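Local atomic coordinates of early transcribed membrane protein 13 (Plasmodium falciparum, PDB entry 2VWA), a protein that is essential for liver-stage development of the malaria parasite and binds the lipid phosphatidylethanolamine through its soluble domain, its molecular function being otherwise uncertain. Residues E55-F60 and D83-L88; I10-N15 and L72-E77. One frame throughout, in Å; residues are numbered along the deposited sequence.

Overall arrangement
The soluble, all-helical domain is held together here at two places whose centres lie about 14 Å apart, both on helix 74-99. Contact 2 ties the loop 10-15 to the start of that helix, about 13 Å from the centre of the chain; contact 1, about 4 Å from that centre, packs helix 54-67 across its middle. The segments alternate along the sequence, 10-15, 55-60, 72-77 and 83-88, so the contacts interlock. They also touch: I10 lies against E55, Q58 and K59, and Q58 packs on E77. Polar bonds thus fix one end of the helix, and apolar packing backs the stretch that helps line the phosphatidylethanolamine pocket.

Contact 1. Residues E55-F60 and D83-L88; sequences EYMQKF and DLKYHL. With PTY (phosphatidylethanolamine), chain G.
Selenomethionine M57 of helix 54-67 reaches across to L84, K85 and L88 of helix 74-99, an apolar helix-helix crossing in the core of this all-helical lipid-binding domain. The two segment axes approach to 10.0 Å with 119° between their directions. Along 83-88, D83 comes first and serves the pocket: its OD2 lies 3.1 Å from C27 of the phosphatidylethanolamine and forms a salt bridge with R32, another pocket residue, which would help stabilise a carboxylate beside an acyl chain. L84 returns to the helix interface, where the backbones are nearest; its CB is 4.3 Å from CB of M57, and a branched apolar residue suits this buried place, which it shares with V61. K85 offers its backbone and the root of its side chain: SE of M57 sits 3.6 Å from K85 CA and 3.8 Å from K85 CB. With CG anti to the backbone N (chi1 -174°) and an extended chain beyond it, the lysine carries its ammonium away from M57 while its side chain packs on M54 and N52. Y86 touches the lipid, its CD1 3.7 Å from C24 of the acyl chain, a contact that a large, mainly apolar ring suits. H87 NE2 is hydrogen-bonded to Q36 of the pocket. L88 closes the segment, meeting M57 tip to tip through CD2, 4.1 Å from SE. Y56, whose hydroxyl is hydrogen-bonded to H38 ND1, crosses the same leucine at about a right angle, with ring atom CE2 4.1 Å from L88 CD2.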
loop_
_atom_site.group_PDB
_atom_site.type_symbol
_atom_site.label_atom_id
_atom_site.label_comp_id
_atom_site.label_asym_id
_atom_site.label_seq_id
_atom_site.Cartn_x
_atom_site.Cartn_y
_atom_site.Cartn_z
ATOM N N GLU A 55 -5.427 7.461 2.620
ATOM C CA GLU A 55 -6.518 6.522 2.794
ATOM C C GLU A 55 -6.434 5.354 1.785
ATOM O O GLU A 55 -6.685 4.190 2.131
ATOM C CB GLU A 55 -7.822 7.292 2.692
ATOM C CG GLU A 55 -9.080 6.465 2.786
ATOM C CD GLU A 55 -10.337 7.328 2.563
ATOM O OE1 GLU A 55 -10.855 7.864 3.579
ATOM O OE2 GLU A 55 -10.781 7.461 1.382
ATOM N N TYR A 56 -6.044 5.678 0.551
ATOM C CA TYR A 56 -5.778 4.712 -0.478
ATOM C C TYR A 56 -4.667 3.721 -0.108
ATOM O O TYR A 56 -4.802 2.508 -0.319
ATOM C CB TYR A 56 -5.439 5.460 -1.749
ATOM C CG TYR A 56 -4.946 4.624 -2.891
ATOM C CD1 TYR A 56 -5.672 3.519 -3.345
ATOM C CD2 TYR A 56 -3.761 4.965 -3.541
ATOM C CE1 TYR A 56 -5.219 2.761 -4.413
ATOM C CE2 TYR A 56 -3.300 4.224 -4.612
ATOM C CZ TYR A 56 -4.028 3.130 -5.043
ATOM O OH TYR A 56 -3.561 2.404 -6.106
HETATM N N MSE A 57 -3.572 4.208 0.456
HETATM C CA MSE A 57 -2.528 3.277 0.841
HETATM C C MSE A 57 -2.880 2.449 2.063
HETATM O O MSE A 57 -2.558 1.272 2.099
HETATM C CB MSE A 57 -1.178 3.944 0.973
HETATM C CG MSE A 57 -1.223 5.394 0.771
HETATM SE SE MSE A 57 0.281 5.843 -0.357
HETATM C CE MSE A 57 -0.515 7.247 -1.461
ATOM N N GLN A 58 -3.556 3.066 3.029
ATOM C CA GLN A 58 -4.065 2.370 4.201
ATOM C C GLN A 58 -5.001 1.228 3.827
ATOM O O GLN A 58 -4.822 0.106 4.279
ATOM C CB GLN A 58 -4.796 3.331 5.123
ATOM C CG GLN A 58 -3.908 4.024 6.127
ATOM C CD GLN A 58 -4.601 4.219 7.473
ATOM O OE1 GLN A 58 -5.484 5.072 7.607
ATOM N NE2 GLN A 58 -4.203 3.426 8.480
ATOM N N LYS A 59 -5.987 1.515 2.983
ATOM C CA LYS A 59 -6.953 0.493 2.565
ATOM C C LYS A 59 -6.228 -0.675 1.949
ATOM O O LYS A 59 -6.630 -1.822 2.137
ATOM C CB LYS A 59 -7.988 1.043 1.593
ATOM C CG LYS A 59 -9.007 1.979 2.206
ATOM C CD LYS A 59 -10.038 2.287 1.148
ATOM C CE LYS A 59 -10.872 3.498 1.492
ATOM N NZ LYS A 59 -11.943 3.144 2.444
ATOM N N PHE A 60 -5.141 -0.371 1.253
ATOM C CA PHE A 60 -4.296 -1.392 0.629
ATOM C C PHE A 60 -3.504 -2.247 1.619
ATOM O O PHE A 60 -3.412 -3.462 1.459
ATOM C CB PHE A 60 -3.334 -0.767 -0.385
ATOM C CG PHE A 60 -3.412 -1.407 -1.704
ATOM C CD1 PHE A 60 -2.689 -2.564 -1.969
ATOM C CD2 PHE A 60 -4.267 -0.901 -2.679
ATOM C CE1 PHE A 60 -2.802 -3.193 -3.209
ATOM C CE2 PHE A 60 -4.379 -1.536 -3.915
ATOM C CZ PHE A 60 -3.656 -2.680 -4.174
ATOM N N ASP A 83 5.856 3.701 3.537
ATOM C CA ASP A 83 6.708 3.067 2.558
ATOM C C ASP A 83 6.022 3.010 1.199
ATOM O O ASP A 83 6.600 3.352 0.195
ATOM C CB ASP A 83 7.114 1.675 3.045
ATOM C CG ASP A 83 8.160 1.028 2.162
ATOM O OD1 ASP A 83 7.869 0.726 0.973
ATOM O OD2 ASP A 83 9.294 0.809 2.652
ATOM N N LEU A 84 4.772 2.590 1.182
ATOM C CA LEU A 84 3.977 2.604 -0.050
ATOM C C LEU A 84 3.863 3.981 -0.679
ATOM O O LEU A 84 3.917 4.101 -1.891
ATOM C CB LEU A 84 2.583 2.005 0.191
ATOM C CG LEU A 84 2.460 0.525 -0.170
ATOM C CD1 LEU A 84 3.676 -0.288 0.211
ATOM C CD2 LEU A 84 1.211 -0.039 0.448
ATOM N N LYS A 85 3.741 5.016 0.134
ATOM C CA LYS A 85 3.793 6.384 -0.363
ATOM C C LYS A 85 5.068 6.696 -1.132
ATOM O O LYS A 85 5.008 7.188 -2.255
ATOM C CB LYS A 85 3.616 7.384 0.774
ATOM C CG LYS A 85 3.515 8.842 0.312
ATOM C CD LYS A 85 3.178 9.729 1.466
ATOM C CE LYS A 85 3.423 11.174 1.111
ATOM N NZ LYS A 85 3.602 11.975 2.353
ATOM N N TYR A 86 6.211 6.397 -0.545
ATOM C CA TYR A 86 7.459 6.682 -1.156
ATOM C C TYR A 86 7.551 5.914 -2.496
ATOM O O TYR A 86 7.963 6.486 -3.531
ATOM C CB TYR A 86 8.624 6.333 -0.200
ATOM C CG TYR A 86 10.001 6.811 -0.660
ATOM C CD1 TYR A 86 11.083 5.926 -0.755
ATOM C CD2 TYR A 86 10.214 8.150 -1.029
ATOM C CE1 TYR A 86 12.363 6.368 -1.180
ATOM C CE2 TYR A 86 11.472 8.614 -1.451
ATOM C CZ TYR A 86 12.539 7.719 -1.535
ATOM O OH TYR A 86 13.768 8.196 -1.978
ATOM N N HIS A 87 7.152 4.645 -2.473
ATOM C CA HIS A 87 7.202 3.820 -3.630
ATOM C C HIS A 87 6.296 4.395 -4.733
ATOM O O HIS A 87 6.741 4.574 -5.864
ATOM C CB HIS A 87 6.792 2.386 -3.267
ATOM C CG HIS A 87 6.857 1.429 -4.416
ATOM N ND1 HIS A 87 8.050 0.977 -4.942
ATOM C CD2 HIS A 87 5.877 0.833 -5.137
ATOM C CE1 HIS A 87 7.805 0.139 -5.932
ATOM N NE2 HIS A 87 6.494 0.031 -6.072
ATOM N N LEU A 88 5.048 4.717 -4.405
ATOM C CA LEU A 88 4.143 5.264 -5.429
ATOM C C LEU A 88 4.667 6.522 -6.110
ATOM O O LEU A 88 4.443 6.715 -7.306
ATOM C CB LEU A 88 2.734 5.514 -4.879
ATOM C CG LEU A 88 1.630 4.531 -5.263
ATOM C CD1 LEU A 88 2.101 3.216 -5.917
ATOM C CD2 LEU A 88 0.769 4.262 -4.086
HETATM C C1 PTY G . 9.498 -1.889 -12.987
HETATM C C2 PTY G . 6.137 -0.255 -17.951
HETATM C C3 PTY G . 5.182 -0.225 -16.760
HETATM O O4 PTY G . 10.239 -2.057 -11.779
HETATM C C5 PTY G . 8.229 -0.207 -14.307
HETATM C C6 PTY G . 8.680 -0.605 -12.903
HETATM O O7 PTY G . 9.470 0.435 -12.315
HETATM C C8 PTY G . 8.750 1.300 -11.375
HETATM O O10 PTY G . 7.647 1.733 -11.669
HETATM C C11 PTY G . 9.366 1.680 -10.043
HETATM C C12 PTY G . 10.714 2.362 -10.270
HETATM C C13 PTY G . 11.185 3.183 -9.071
HETATM C C14 PTY G . 11.729 2.312 -7.942
HETATM C C15 PTY G . 13.256 2.302 -7.906
HETATM C C16 PTY G . 13.788 1.116 -7.102
HETATM C C17 PTY G . 13.889 1.478 -5.621
HETATM C C18 PTY G . 14.362 0.307 -4.769
HETATM C C19 PTY G . 14.880 0.799 -3.423
HETATM C C20 PTY G . 13.944 0.398 -2.285
HETATM C C21 PTY G . 13.210 1.594 -1.687
HETATM C C22 PTY G . 14.069 2.330 -0.661
HETATM C C23 PTY G . 13.590 2.108 0.771
HETATM C C24 PTY G . 12.758 3.282 1.287
HETATM C C25 PTY G . 11.853 2.798 2.415
HETATM C C26 PTY G . 10.757 3.796 2.780
HETATM C C27 PTY G . 10.158 3.387 4.117
HETATM C C28 PTY G . 9.560 4.549 4.897
HETATM C C29 PTY G . 8.730 4.007 6.044
HETATM C C30 PTY G . 11.695 -2.123 -11.792
HETATM C C31 PTY G . 12.524 -0.871 -11.993
HETATM O O30 PTY G . 12.231 -3.207 -11.636
HETATM C C32 PTY G . 13.240 -0.479 -10.704
HETATM C C33 PTY G . 14.388 0.485 -10.997
HETATM C C34 PTY G . 15.669 0.077 -10.270
HETATM C C35 PTY G . 16.665 1.237 -10.235
HETATM C C36 PTY G . 18.067 0.765 -10.618
HETATM C C37 PTY G . 19.003 0.766 -9.414
HETATM C C38 PTY G . 20.043 -0.344 -9.529
HETATM C C39 PTY G . 19.824 -1.435 -8.482
HETATM C C40 PTY G . 21.002 -1.526 -7.509
HETATM C C41 PTY G . 20.591 -2.181 -6.191
HETATM C C42 PTY G . 20.683 -1.201 -5.023
HETATM C C43 PTY G . 20.984 -1.925 -3.713
HETATM C C44 PTY G . 20.063 -1.461 -2.601
HETATM P P1 PTY G . 6.199 -1.851 -14.893
HETATM O O11 PTY G . 5.179 -1.495 -16.098
HETATM O O12 PTY G . 5.385 -2.390 -13.738
HETATM O O13 PTY G . 7.314 -2.704 -15.460
HETATM O O14 PTY G . 6.821 -0.419 -14.451
HETATM N N1 PTY G . 5.372 -0.205 -19.182
#

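Contact 2. Residues I10-N15 and L72-E77; sequences IIENKN and LSKYQE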
loop_
_atom_site.group_PDB
_atom_site.type_symbol
_atom_site.label_atom_id
_atom_site.label_comp_id
_atom_site.label_asym_id
_atom_site.label_seq_id
_atom_site.Cartn_x
_atom_site.Cartn_y
_atom_site.Cartn_z
ATOM N N ILE A 10 -11.766 1.870 6.698
ATOM C CA ILE A 10 -10.539 1.658 7.438
ATOM C C ILE A 10 -10.874 1.374 8.897
ATOM O O ILE A 10 -11.733 2.056 9.489
ATOM C CB ILE A 10 -9.631 2.891 7.314
ATOM C CG1 ILE A 10 -8.999 2.922 5.924
ATOM C CG2 ILE A 10 -8.554 2.910 8.400
ATOM C CD1 ILE A 10 -8.380 4.260 5.579
ATOM N N ILE A 11 -10.204 0.367 9.464
ATOM C CA ILE A 11 -10.377 0.003 10.880
ATOM C C ILE A 11 -9.110 0.290 11.674
ATOM O O ILE A 11 -8.020 0.291 11.128
ATOM C CB ILE A 11 -10.872 -1.459 11.057
ATOM C CG1 ILE A 11 -9.820 -2.477 10.617
ATOM C CG2 ILE A 11 -12.133 -1.700 10.225
ATOM C CD1 ILE A 11 -10.249 -3.952 10.816
ATOM N N GLU A 12 -9.258 0.583 12.955
ATOM C CA GLU A 12 -8.099 0.814 13.818
ATOM C C GLU A 12 -7.364 -0.540 13.987
ATOM O O GLU A 12 -7.993 -1.550 14.315
ATOM C CB GLU A 12 -8.565 1.376 15.172
ATOM C CG GLU A 12 -7.475 2.026 16.048
ATOM C CD GLU A 12 -7.826 2.014 17.563
ATOM O OE1 GLU A 12 -7.299 2.874 18.319
ATOM O OE2 GLU A 12 -8.620 1.138 18.013
ATOM N N ASN A 13 -6.061 -0.566 13.710
ATOM C CA ASN A 13 -5.233 -1.726 14.022
ATOM C C ASN A 13 -4.999 -1.674 15.511
ATOM O O ASN A 13 -4.460 -0.684 16.015
ATOM C CB ASN A 13 -3.888 -1.677 13.282
ATOM C CG ASN A 13 -3.115 -3.014 13.340
ATOM O OD1 ASN A 13 -2.974 -3.622 14.400
ATOM N ND2 ASN A 13 -2.614 -3.459 12.190
ATOM N N LYS A 14 -5.420 -2.724 16.216
ATOM C CA LYS A 14 -5.238 -2.796 17.666
ATOM C C LYS A 14 -4.198 -3.838 18.089
ATOM O O LYS A 14 -3.966 -4.056 19.284
ATOM C CB LYS A 14 -6.563 -3.090 18.356
ATOM C CG LYS A 14 -7.389 -1.870 18.640
ATOM C CD LYS A 14 -8.846 -2.277 18.804
ATOM C CE LYS A 14 -9.696 -1.092 19.216
ATOM N NZ LYS A 14 -11.032 -1.156 18.556
ATOM N N ASN A 15 -3.581 -4.484 17.111
ATOM C CA ASN A 15 -2.437 -5.306 17.377
ATOM C C ASN A 15 -1.191 -4.467 17.727
ATOM O O ASN A 15 -0.749 -3.638 16.910
ATOM C CB ASN A 15 -2.158 -6.154 16.161
ATOM C CG ASN A 15 -1.053 -7.116 16.391
ATOM O OD1 ASN A 15 -0.802 -7.529 17.524
ATOM N ND2 ASN A 15 -0.374 -7.491 15.323
ATOM N N LEU A 72 0.248 -7.226 10.991
ATOM C CA LEU A 72 1.240 -6.226 11.372
ATOM C C LEU A 72 0.783 -5.576 12.639
ATOM O O LEU A 72 -0.407 -5.585 12.939
ATOM C CB LEU A 72 1.353 -5.162 10.282
ATOM C CG LEU A 72 2.476 -5.305 9.240
ATOM C CD1 LEU A 72 2.820 -6.727 8.896
ATOM C CD2 LEU A 72 2.226 -4.481 7.955
ATOM N N SER A 73 1.721 -5.030 13.403
ATOM C CA SER A 73 1.337 -4.137 14.485
ATOM C C SER A 73 0.939 -2.747 13.966
ATOM O O SER A 73 1.274 -2.384 12.825
ATOM C CB SER A 73 2.466 -4.026 15.490
ATOM O OG SER A 73 3.552 -3.353 14.919
ATOM N N LYS A 74 0.228 -1.976 14.802
ATOM C CA LYS A 74 -0.229 -0.637 14.424
ATOM C C LYS A 74 0.962 0.158 13.933
ATOM O O LYS A 74 0.912 0.777 12.855
ATOM C CB LYS A 74 -0.890 0.100 15.595
ATOM C CG LYS A 74 -1.762 1.305 15.162
ATOM C CD LYS A 74 -1.907 2.378 16.255
ATOM C CE LYS A 74 -3.175 2.202 17.127
ATOM N NZ LYS A 74 -3.135 1.040 18.100
ATOM N N TYR A 75 2.049 0.107 14.700
ATOM C CA TYR A 75 3.262 0.823 14.326
ATOM C C TYR A 75 3.827 0.318 12.983
ATOM O O TYR A 75 4.341 1.120 12.184
ATOM C CB TYR A 75 4.304 0.797 15.468
ATOM C CG TYR A 75 5.750 0.989 15.044
ATOM C CD1 TYR A 75 6.375 2.247 15.075
ATOM C CD2 TYR A 75 6.510 -0.106 14.645
ATOM C CE1 TYR A 75 7.728 2.383 14.682
ATOM C CE2 TYR A 75 7.824 0.020 14.256
ATOM C CZ TYR A 75 8.417 1.241 14.267
ATOM O OH TYR A 75 9.732 1.264 13.870
ATOM N N GLN A 76 3.706 -0.987 12.722
ATOM C CA GLN A 76 4.236 -1.550 11.495
ATOM C C GLN A 76 3.361 -1.195 10.318
ATOM O O GLN A 76 3.851 -1.029 9.227
ATOM C CB GLN A 76 4.385 -3.059 11.590
ATOM C CG GLN A 76 5.755 -3.499 12.037
ATOM C CD GLN A 76 5.783 -4.929 12.525
ATOM O OE1 GLN A 76 4.766 -5.468 12.940
ATOM N NE2 GLN A 76 6.945 -5.554 12.468
ATOM N N GLU A 77 2.065 -1.071 10.567
ATOM C CA GLU A 77 1.092 -0.738 9.544
ATOM C C GLU A 77 1.294 0.703 9.072
ATOM O O GLU A 77 1.325 0.946 7.878
ATOM C CB GLU A 77 -0.347 -0.991 10.059
ATOM C CG GLU A 77 -1.448 -0.554 9.089
ATOM C CD GLU A 77 -2.853 -0.904 9.540
ATOM O OE1 GLU A 77 -3.160 -2.119 9.738
ATOM O OE2 GLU A 77 -3.662 0.052 9.668
#
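The loop 10-15 runs close to the start of helix 74-99, with CA of N13 5.1 Å from CA of K74 and CA of N15 4.9 Å from CA of S73, and the backbone N of K74 donates to N15 O at 2.9 Å. That bond uses an N-H of the first helical turn, which has no carbonyl of its own helix to pair with. The same turn is closed by a capping box: S73, at the N-cap, receives Q76 N on its OG at 3.2 Å, and Q76 OE1 accepts from S73 N in return. Serine suits the position because its short side chain lets OG reach forward to the N-H three residues on; the hydroxyl is also hydrogen-bonded to D18.

N13 makes two of the side-chain bonds across the contact. Its CB points toward the helix start, CG lies anti to the backbone N (chi1 -168°), and ND2 gives a nearly straight bond (173°) to E77 OE1 at 2.8 Å. E77 OE1 lies in the plane of this amide, yet the donor stands above the plane of the carboxylate, whose OE1 also accepts from Q65. ND2 further donates to L72 O at 3.2 Å, coming from above that carbonyl plane. Across the amide, OD1 accepts N15 N at 2.9 Å, an Asx turn that bends the loop and leaves the flat group held at both ends. Asparagine is apt here because one short side chain offers both donor and acceptor. N15 OD1 accepts a hydrogen bond from V17 N, while N15 ND2 gives a weak one to L72 O.

Lysine's long, flexible chain suits position 74: it curls round N13 O, bending at chi3 (-94°), which sets CE, and at chi4, which sets NZ, and NZ donates to that oxygen at 3.0 Å, within the carbonyl plane.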